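Tegumental protein 20.8 kDa (Clonorchis sinensis, PDB 5X2D) probably binds calcium as a tegumental-allergen-like protein, and is represented here by its dynein light chain-like domain alone. Local coordinates at residues Ala12-Glu17 with Met77-Glu82; Pro28-Ala33 with Phe81-Arg86; Thr72-Met77 with Leu89-Ser94. One frame throughout, in Å; residues are numbered along the deposited sequence.

Interaction 1: residues Ala12-Glu17 with Met77-Glu82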
loop_
_atom_site.group_PDB
_atom_site.type_symbol
_atom_site.label_atom_id
_atom_site.label_comp_id
_atom_site.label_asym_id
_atom_site.label_seq_id
_atom_site.Cartn_x
_atom_site.Cartn_y
_atom_site.Cartn_z
ATOM N N ALA A 12 -3.062 11.563 -7.608
ATOM C CA ALA A 12 -3.065 11.105 -8.972
ATOM C C ALA A 12 -1.773 11.476 -9.679
ATOM O O ALA A 12 -1.292 12.600 -9.573
ATOM C CB ALA A 12 -4.282 11.671 -9.707
ATOM N N ASN A 13 -1.180 10.528 -10.381
ATOM C CA ASN A 13 -0.305 10.916 -11.460
ATOM C C ASN A 13 -0.899 10.310 -12.706
ATOM O O ASN A 13 -0.568 9.171 -13.065
ATOM C CB ASN A 13 1.113 10.428 -11.182
ATOM C CG ASN A 13 2.123 11.004 -12.122
ATOM O OD1 ASN A 13 1.779 11.717 -13.073
ATOM N ND2 ASN A 13 3.396 10.718 -11.856
ATOM N N MET A 14 -1.677 11.111 -13.425
ATOM C CA MET A 14 -2.575 10.555 -14.415
ATOM C C MET A 14 -3.435 11.648 -15.058
ATOM O O MET A 14 -3.667 12.713 -14.463
ATOM C CB MET A 14 -3.445 9.486 -13.723
ATOM C CG MET A 14 -4.329 8.648 -14.617
ATOM S SD MET A 14 -5.000 7.180 -13.779
ATOM C CE MET A 14 -3.550 6.472 -12.991
ATOM N N SER A 15 -3.915 11.376 -16.270
ATOM C CA SER A 15 -4.854 12.268 -16.947
ATOM C C SER A 15 -6.219 12.032 -16.347
ATOM O O SER A 15 -6.443 10.979 -15.757
ATOM C CB SER A 15 -4.875 12.026 -18.463
ATOM O OG SER A 15 -5.378 10.735 -18.788
ATOM N N LEU A 16 -7.116 13.006 -16.472
ATOM C CA LEU A 16 -8.490 12.808 -16.008
ATOM C C LEU A 16 -9.139 11.712 -16.810
ATOM O O LEU A 16 -9.968 10.960 -16.301
ATOM C CB LEU A 16 -9.341 14.074 -16.129
ATOM C CG LEU A 16 -9.344 15.051 -14.963
ATOM C CD1 LEU A 16 -10.007 16.385 -15.328
ATOM C CD2 LEU A 16 -10.067 14.394 -13.792
ATOM N N GLU A 17 -8.764 11.642 -18.080
ATOM C CA GLU A 17 -9.327 10.650 -18.973
ATOM C C GLU A 17 -9.070 9.249 -18.405
ATOM O O GLU A 17 -9.990 8.442 -18.274
ATOM C CB GLU A 17 -8.738 10.807 -20.383
ATOM C CG GLU A 17 -9.324 9.862 -21.411
ATOM C CD GLU A 17 -8.815 10.132 -22.812
ATOM O OE1 GLU A 17 -7.768 10.803 -22.957
ATOM O OE2 GLU A 17 -9.481 9.691 -23.772
ATOM N N MET A 77 2.293 5.703 -13.486
ATOM C CA MET A 77 0.959 6.214 -13.202
ATOM C C MET A 77 0.535 5.674 -11.863
ATOM O O MET A 77 0.858 4.538 -11.539
ATOM C CB MET A 77 -0.070 5.818 -14.255
ATOM C CG MET A 77 0.396 5.823 -15.665
ATOM S SD MET A 77 -0.993 6.112 -16.780
ATOM C CE MET A 77 -0.609 4.826 -17.989
ATOM N N SER A 78 -0.080 6.529 -11.056
ATOM C CA SER A 78 -0.658 6.116 -9.814
ATOM C C SER A 78 -1.889 6.944 -9.524
ATOM O O SER A 78 -1.900 8.171 -9.685
ATOM C CB SER A 78 0.369 6.176 -8.684
ATOM O OG SER A 78 0.810 7.473 -8.419
ATOM N N PHE A 79 -2.939 6.257 -9.101
ATOM C CA PHE A 79 -4.210 6.896 -8.823
ATOM C C PHE A 79 -4.680 6.410 -7.461
ATOM O O PHE A 79 -4.590 5.215 -7.177
ATOM C CB PHE A 79 -5.198 6.538 -9.933
ATOM C CG PHE A 79 -6.542 7.175 -9.805
ATOM C CD1 PHE A 79 -6.712 8.356 -9.094
ATOM C CD2 PHE A 79 -7.639 6.608 -10.450
ATOM C CE1 PHE A 79 -7.964 8.957 -9.013
ATOM C CE2 PHE A 79 -8.887 7.192 -10.379
ATOM C CZ PHE A 79 -9.053 8.382 -9.664
ATOM N N GLN A 80 -5.144 7.308 -6.597
ATOM C CA GLN A 80 -5.609 6.857 -5.285
ATOM C C GLN A 80 -6.908 7.552 -4.921
ATOM O O GLN A 80 -6.918 8.756 -4.780
ATOM C CB GLN A 80 -4.545 7.110 -4.209
ATOM C CG GLN A 80 -3.228 6.373 -4.449
ATOM C CD GLN A 80 -2.253 6.509 -3.300
ATOM O OE1 GLN A 80 -2.591 7.019 -2.245
ATOM N NE2 GLN A 80 -1.013 6.115 -3.528
ATOM N N PHE A 81 -7.995 6.801 -4.751
ATOM C CA PHE A 81 -9.304 7.405 -4.517
ATOM C C PHE A 81 -10.183 6.595 -3.577
ATOM O O PHE A 81 -10.103 5.360 -3.548
ATOM C CB PHE A 81 -10.044 7.589 -5.840
ATOM C CG PHE A 81 -10.444 6.300 -6.497
ATOM C CD1 PHE A 81 -9.559 5.629 -7.351
ATOM C CD2 PHE A 81 -11.696 5.744 -6.266
ATOM C CE1 PHE A 81 -9.923 4.426 -7.954
ATOM C CE2 PHE A 81 -12.068 4.534 -6.871
ATOM C CZ PHE A 81 -11.184 3.879 -7.714
ATOM N N GLU A 82 -11.065 7.298 -2.858
ATOM C CA GLU A 82 -12.021 6.693 -1.916
ATOM C C GLU A 82 -13.390 6.595 -2.569
ATOM O O GLU A 82 -13.906 7.575 -3.090
ATOM C CB GLU A 82 -12.152 7.512 -0.623
ATOM C CG GLU A 82 -10.856 7.764 0.130
ATOM C CD GLU A 82 -11.064 8.586 1.396
ATOM O OE1 GLU A 82 -12.233 8.771 1.812
ATOM O OE2 GLU A 82 -10.054 9.054 1.971
#

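Interaction 2: residues Pro28-Ala33 with Phe81-Arg86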
loop_
_atom_site.group_PDB
_atom_site.type_symbol
_atom_site.label_atom_id
_atom_site.label_comp_id
_atom_site.label_asym_id
_atom_site.label_seq_id
_atom_site.Cartn_x
_atom_site.Cartn_y
_atom_site.Cartn_z
ATOM N N PRO A 28 -19.345 0.279 -10.523
ATOM C CA PRO A 28 -20.386 -0.756 -10.470
ATOM C C PRO A 28 -20.005 -2.042 -9.716
ATOM O O PRO A 28 -20.823 -2.516 -8.928
ATOM C CB PRO A 28 -20.652 -1.053 -11.954
ATOM C CG PRO A 28 -19.429 -0.581 -12.671
ATOM C CD PRO A 28 -18.989 0.624 -11.911
ATOM N N ILE A 29 -18.818 -2.600 -9.931
ATOM C CA ILE A 29 -18.524 -3.900 -9.329
ATOM C C ILE A 29 -17.814 -3.856 -7.966
ATOM O O ILE A 29 -17.749 -4.876 -7.273
ATOM C CB ILE A 29 -17.690 -4.789 -10.286
ATOM C CG1 ILE A 29 -16.405 -4.086 -10.725
ATOM C CG2 ILE A 29 -18.506 -5.121 -11.523
ATOM C CD1 ILE A 29 -15.410 -5.013 -11.391
ATOM N N ALA A 30 -17.282 -2.697 -7.583
ATOM C CA ALA A 30 -16.514 -2.589 -6.333
ATOM C C ALA A 30 -17.352 -2.656 -5.037
ATOM O O ALA A 30 -17.045 -3.455 -4.156
ATOM C CB ALA A 30 -15.656 -1.321 -6.348
ATOM N N PRO A 31 -18.395 -1.813 -4.901
ATOM C CA PRO A 31 -19.189 -1.831 -3.658
ATOM C C PRO A 31 -19.935 -3.141 -3.367
ATOM O O PRO A 31 -20.384 -3.353 -2.233
ATOM C CB PRO A 31 -20.203 -0.704 -3.875
ATOM C CG PRO A 31 -20.252 -0.501 -5.340
ATOM C CD PRO A 31 -18.866 -0.761 -5.816
ATOM N N GLY A 32 -20.074 -3.999 -4.370
ATOM C CA GLY A 32 -20.727 -5.277 -4.170
ATOM C C GLY A 32 -19.925 -6.225 -3.303
ATOM O O GLY A 32 -20.492 -7.044 -2.579
ATOM N N ALA A 33 -18.604 -6.103 -3.351
ATOM C CA ALA A 33 -17.754 -7.102 -2.710
ATOM C C ALA A 33 -17.355 -6.776 -1.253
ATOM O O ALA A 33 -16.717 -5.743 -1.001
ATOM C CB ALA A 33 -16.509 -7.328 -3.557
ATOM N N PHE A 81 -7.995 6.801 -4.751
ATOM C CA PHE A 81 -9.304 7.405 -4.517
ATOM C C PHE A 81 -10.183 6.595 -3.577
ATOM O O PHE A 81 -10.103 5.360 -3.548
ATOM C CB PHE A 81 -10.044 7.589 -5.840
ATOM C CG PHE A 81 -10.444 6.300 -6.497
ATOM C CD1 PHE A 81 -9.559 5.629 -7.351
ATOM C CD2 PHE A 81 -11.696 5.744 -6.266
ATOM C CE1 PHE A 81 -9.923 4.426 -7.954
ATOM C CE2 PHE A 81 -12.068 4.534 -6.871
ATOM C CZ PHE A 81 -11.184 3.879 -7.714
ATOM N N GLU A 82 -11.065 7.298 -2.858
ATOM C CA GLU A 82 -12.021 6.693 -1.916
ATOM C C GLU A 82 -13.390 6.595 -2.569
ATOM O O GLU A 82 -13.906 7.575 -3.090
ATOM C CB GLU A 82 -12.152 7.512 -0.623
ATOM C CG GLU A 82 -10.856 7.764 0.130
ATOM C CD GLU A 82 -11.064 8.586 1.396
ATOM O OE1 GLU A 82 -12.233 8.771 1.812
ATOM O OE2 GLU A 82 -10.054 9.054 1.971
ATOM N N LEU A 83 -13.953 5.400 -2.582
ATOM C CA LEU A 83 -15.309 5.201 -3.071
ATOM C C LEU A 83 -16.128 4.498 -1.975
ATOM O O LEU A 83 -15.873 3.322 -1.629
ATOM C CB LEU A 83 -15.306 4.398 -4.372
ATOM C CG LEU A 83 -16.639 4.024 -5.022
ATOM C CD1 LEU A 83 -17.189 5.206 -5.796
ATOM C CD2 LEU A 83 -16.423 2.836 -5.948
ATOM N N TYR A 84 -17.089 5.249 -1.431
ATOM C CA TYR A 84 -17.925 4.799 -0.329
ATOM C C TYR A 84 -17.087 4.376 0.886
ATOM O O TYR A 84 -17.291 3.290 1.467
ATOM C CB TYR A 84 -18.819 3.658 -0.802
ATOM C CG TYR A 84 -19.724 4.006 -1.967
ATOM C CD1 TYR A 84 -20.323 5.252 -2.063
ATOM C CD2 TYR A 84 -19.962 3.089 -2.988
ATOM C CE1 TYR A 84 -21.156 5.574 -3.132
ATOM C CE2 TYR A 84 -20.789 3.404 -4.063
ATOM C CZ TYR A 84 -21.380 4.644 -4.128
ATOM O OH TYR A 84 -22.193 4.957 -5.193
ATOM N N ASN A 85 -16.144 5.236 1.263
ATOM C CA ASN A 85 -15.228 4.979 2.381
ATOM C C ASN A 85 -14.469 3.641 2.295
ATOM O O ASN A 85 -14.271 2.956 3.306
ATOM C CB ASN A 85 -15.984 5.057 3.712
ATOM C CG ASN A 85 -15.182 5.757 4.799
ATOM O OD1 ASN A 85 -14.150 6.372 4.524
ATOM N ND2 ASN A 85 -15.670 5.693 6.034
ATOM N N ARG A 86 -14.056 3.281 1.079
ATOM C CA ARG A 86 -13.096 2.203 0.859
ATOM C C ARG A 86 -12.088 2.689 -0.172
ATOM O O ARG A 86 -12.461 3.020 -1.298
ATOM C CB ARG A 86 -13.793 0.929 0.390
ATOM C CG ARG A 86 -13.286 -0.314 1.088
ATOM C CD ARG A 86 -14.280 -1.472 1.034
ATOM N NE ARG A 86 -14.594 -1.901 -0.330
ATOM C CZ ARG A 86 -15.372 -2.944 -0.626
ATOM N NH1 ARG A 86 -15.903 -3.680 0.344
ATOM N NH2 ARG A 86 -15.612 -3.261 -1.895
#

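Interaction 3: residues Thr72-Met77 with Leu89-Ser94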
loop_
_atom_site.group_PDB
_atom_site.type_symbol
_atom_site.label_atom_id
_atom_site.label_comp_id
_atom_site.label_asym_id
_atom_site.label_seq_id
_atom_site.Cartn_x
_atom_site.Cartn_y
_atom_site.Cartn_z
ATOM N N THR A 72 7.993 9.662 -1.538
ATOM C CA THR A 72 9.178 9.213 -2.218
ATOM C C THR A 72 8.914 9.396 -3.680
ATOM O O THR A 72 7.786 9.703 -4.063
ATOM C CB THR A 72 9.460 7.740 -1.932
ATOM O OG1 THR A 72 10.736 7.396 -2.465
ATOM C CG2 THR A 72 8.400 6.893 -2.586
ATOM N N PHE A 73 9.913 9.156 -4.515
ATOM C CA PHE A 73 9.677 9.316 -5.939
ATOM C C PHE A 73 8.964 8.082 -6.462
ATOM O O PHE A 73 9.487 6.981 -6.380
ATOM C CB PHE A 73 10.971 9.535 -6.682
ATOM C CG PHE A 73 10.817 9.492 -8.166
ATOM C CD1 PHE A 73 9.902 10.311 -8.806
ATOM C CD2 PHE A 73 11.582 8.617 -8.928
ATOM C CE1 PHE A 73 9.764 10.280 -10.184
ATOM C CE2 PHE A 73 11.450 8.569 -10.298
ATOM C CZ PHE A 73 10.541 9.402 -10.931
ATOM N N VAL A 74 7.764 8.275 -6.992
ATOM C CA VAL A 74 6.989 7.168 -7.512
ATOM C C VAL A 74 6.791 7.372 -9.004
ATOM O O VAL A 74 6.062 8.285 -9.446
ATOM C CB VAL A 74 5.642 7.023 -6.813
ATOM C CG1 VAL A 74 4.844 5.948 -7.475
ATOM C CG2 VAL A 74 5.832 6.726 -5.312
ATOM N N PRO A 75 7.470 6.516 -9.781
ATOM C CA PRO A 75 7.744 6.605 -11.216
ATOM C C PRO A 75 6.574 6.424 -12.186
ATOM O O PRO A 75 6.523 7.193 -13.140
ATOM C CB PRO A 75 8.766 5.476 -11.426
ATOM C CG PRO A 75 8.461 4.504 -10.401
ATOM C CD PRO A 75 7.973 5.258 -9.208
ATOM N N ASN A 76 5.654 5.488 -11.983
ATOM C CA ASN A 76 4.642 5.339 -13.021
ATOM C C ASN A 76 3.287 5.887 -12.617
ATOM O O ASN A 76 3.165 6.544 -11.573
ATOM C CB ASN A 76 4.528 3.893 -13.466
ATOM C CG ASN A 76 5.803 3.395 -14.146
ATOM O OD1 ASN A 76 6.371 4.066 -15.029
ATOM N ND2 ASN A 76 6.256 2.209 -13.744
ATOM N N MET A 77 2.293 5.703 -13.486
ATOM C CA MET A 77 0.959 6.214 -13.202
ATOM C C MET A 77 0.535 5.674 -11.863
ATOM O O MET A 77 0.858 4.538 -11.539
ATOM C CB MET A 77 -0.070 5.818 -14.255
ATOM C CG MET A 77 0.396 5.823 -15.665
ATOM S SD MET A 77 -0.993 6.112 -16.780
ATOM C CE MET A 77 -0.609 4.826 -17.989
ATOM N N LEU A 89 -6.018 1.924 -4.360
ATOM C CA LEU A 89 -4.717 2.408 -4.800
ATOM C C LEU A 89 -4.280 1.708 -6.093
ATOM O O LEU A 89 -4.245 0.466 -6.163
ATOM C CB LEU A 89 -3.657 2.206 -3.702
ATOM C CG LEU A 89 -3.726 3.143 -2.494
ATOM C CD1 LEU A 89 -4.683 2.579 -1.490
ATOM C CD2 LEU A 89 -2.372 3.389 -1.855
ATOM N N PHE A 90 -3.963 2.496 -7.118
ATOM C CA PHE A 90 -3.422 1.937 -8.352
ATOM C C PHE A 90 -1.982 2.379 -8.569
ATOM O O PHE A 90 -1.658 3.564 -8.406
ATOM C CB PHE A 90 -4.277 2.325 -9.559
ATOM C CG PHE A 90 -5.651 1.708 -9.543
ATOM C CD1 PHE A 90 -6.632 2.169 -8.651
ATOM C CD2 PHE A 90 -5.966 0.654 -10.396
ATOM C CE1 PHE A 90 -7.908 1.606 -8.630
ATOM C CE2 PHE A 90 -7.237 0.078 -10.381
ATOM C CZ PHE A 90 -8.212 0.556 -9.492
ATOM N N TRP A 91 -1.136 1.408 -8.915
ATOM C CA TRP A 91 0.247 1.629 -9.325
ATOM C C TRP A 91 0.536 0.831 -10.572
ATOM O O TRP A 91 0.483 -0.392 -10.532
ATOM C CB TRP A 91 1.256 1.153 -8.277
ATOM C CG TRP A 91 1.292 1.848 -6.977
ATOM C CD1 TRP A 91 1.608 3.153 -6.750
ATOM C CD2 TRP A 91 1.064 1.256 -5.692
ATOM N NE1 TRP A 91 1.569 3.420 -5.402
ATOM C CE2 TRP A 91 1.236 2.272 -4.730
ATOM C CE3 TRP A 91 0.724 -0.032 -5.264
ATOM C CZ2 TRP A 91 1.077 2.043 -3.368
ATOM C CZ3 TRP A 91 0.569 -0.256 -3.916
ATOM C CH2 TRP A 91 0.752 0.777 -2.985
ATOM N N GLN A 92 0.943 1.486 -11.644
ATOM C CA GLN A 92 1.500 0.755 -12.763
ATOM C C GLN A 92 2.932 0.391 -12.383
ATOM O O GLN A 92 3.701 1.249 -12.027
ATOM C CB GLN A 92 1.437 1.608 -14.004
ATOM C CG GLN A 92 2.063 1.017 -15.218
ATOM C CD GLN A 92 1.969 1.966 -16.389
ATOM O OE1 GLN A 92 2.232 3.176 -16.255
ATOM N NE2 GLN A 92 1.550 1.443 -17.536
ATOM N N THR A 93 3.269 -0.895 -12.357
ATOM C CA THR A 93 4.612 -1.287 -11.913
ATOM C C THR A 93 5.604 -1.449 -13.061
ATOM O O THR A 93 6.796 -1.528 -12.815
ATOM C CB THR A 93 4.597 -2.612 -11.093
ATOM O OG1 THR A 93 3.867 -3.621 -11.801
ATOM C CG2 THR A 93 3.943 -2.414 -9.726
ATOM N N SER A 94 5.117 -1.486 -14.304
ATOM C CA SER A 94 5.958 -1.524 -15.513
ATOM C C SER A 94 5.122 -1.101 -16.714
ATOM O O SER A 94 3.897 -1.086 -16.617
ATOM C CB SER A 94 6.546 -2.921 -15.755
ATOM O OG SER A 94 7.645 -3.188 -14.900
#

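Interaction 1: residues Ala12-Glu17 with Met77-Glu82
Ala12 and Asn13 pair with Phe79 and Ser78 in an antiparallel ladder where strand 7-13, an outermost strand within this chain, ends against the start of strand 78-83; Met14 then carries the contact on with its side chain. Asn13 N donates to Ser78 O over 2.6 Å, almost in line with the carbonyl bond (C=O...N angle 161°). The return bond of this hydrogen-bonded pair, Ser78 N to Asn13 O, is weak at 3.4 Å. Ala12 and Phe79 form the next, non-hydrogen-bonded pair, and Ala12 CB comes to 4.2 Å from Phe79 CD1. These two side chains lie on the sheet face packed by helix 16-29, whose Gln19 touches both and whose Ile22 touches Phe79. Asn13 and Ser78 occupy the other face, where Asn13 CB and Ser78 OG approach each other loosely. The arrangement belongs to the dynein light chain-like fold, in which helices pack on one face of an antiparallel sheet. Met14 leaves the strand with CG anti to its backbone N (chi1 -172°), and a bend at chi3 lays the terminal CE against Phe79 CB. Met14 CE sits 3.5 Å from Phe79 CB and 3.8 Å from Met77 CB; the Met14 side chain crosses those of Phe79 and Met77 at about a right angle. The sulfur makes an oblique Met-aromatic contact, with Met14 SD 5.0 Å from the centroid of the Phe79 ring. Trp58 touches both methionines, and Ser15 OG caps the N-terminus of helix 16-29 by binding Asp18 N.

Interaction 2: residues Pro28-Ala33 with Phe81-Arg86
Ala30, just after helix 16-29, points its CB toward Leu83, with 4.2 Å between Ala30 CB and Leu83 CD2. Its carbonyl begins a type I turn and accepts the N-H of Ala33; Arg86 NH2 also lies near Ala30 O, at an angle too poor for a hydrogen bond. Pro31 follows with its ring against the aromatic edge of Tyr84. Pro31 CB is 3.9 Å from Tyr84 CD2, near the plane of that ring, while Pro31 CG faces CE2; Tyr84 also touches Glu6. Ala33 closes the turn and offers its carbonyl oxygen to Arg86. Both terminal nitrogens of the guanidinium reach this single atom end-on, Arg86 NH1 to Ala33 O at 2.6 Å and Arg86 NH2 to Ala33 O at 2.9 Å. The two donors lie in the carbonyl plane, and the oxygen lies close to the guanidinium plane, so the two flat groups are nearly coplanar. The arginine is buried, and the nearby carbonyl oxygens would be expected to ease the cost of its charge; Tyr88 OH adds a weak bond to NH2. Leu83 and Arg86 bond each other's backbone N and O around Tyr84 and Asn85, both at positive phi: a two-residue beta-hairpin with a type I' turn joins strands 78-83 and 87-92, and Arg86, the last residue of that turn, ties it to the segment between the domain's two helices.

Interaction 3: residues Thr72-Met77 with Leu89-Ser94
Met77 and Gln92 bring the two backbones to a CA-CA distance of 5.5 Å, with the loop 74-77 running nearly perpendicular to residues 90-94 (97° between their end-to-end directions). Gln92 N donates to Met77 O over 3.1 Å in an almost straight bond. One residue back, the Asn76 side chain bonds the carbonyl of the same residue: Asn76 ND2 donates to Gln92 O at 3.2 Å. This amide N-H reaches the oxygen from above the carbonyl plane, about 51° out of it, although the oxygen itself lies close to the plane of the Asn76 amide. Asn76 CG, anti to its own carbonyl carbon, carries the amide to Gln92 O, and CB lies beside that oxygen.

The Gln92 side chain starts with CG anti to the backbone N and runs extended, crossing Asn76 at about a right angle, and the two amide planes are 75° apart. Its OE1 is approached by carbon atoms, Met77 CG at 3.3 Å from Gln92 OE1 and Met77 CE at 3.7 Å from the same oxygen. The NE2 end instead bonds the backbone carbonyl of Gly55, just beyond helix 36-54. Nearer the beginning of the loop, Val74 CG1 meets the indole of Trp91 obliquely, 4.3 Å from Trp91 CD1. Val74 also packs on Gln59 of the second subunit, which places this end of the contact beside the dimer interface.

Gln92 is thus bonded through backbone N, backbone O and side-chain NE2 to three different residues, which implies that the end of strand 87-92 is fixed by polar bonds to both the incoming loop and the residue after the long helix.

All three contacts are built on strand 78-83 or its flanks. Interaction 1 joins it to strand 7-13 on one side; interaction 3 holds the loop before it to strand 87-92 on the other. Their centres are 10 Å apart, they share Met77, and they meet through Phe79 O and Phe90 N, 2.8 Å apart, a probable hydrogen bond. Interaction 2 lies at the far end of the same strand, its centre about 16 Å from that of interaction 1 and 21 Å from that of interaction 3, across the chain's centre from the latter. Phe81, shared by interactions 1 and 2, touches interaction 3 through CE1, 3.5 Å from Phe90 CE1. No metal takes part in the three contacts.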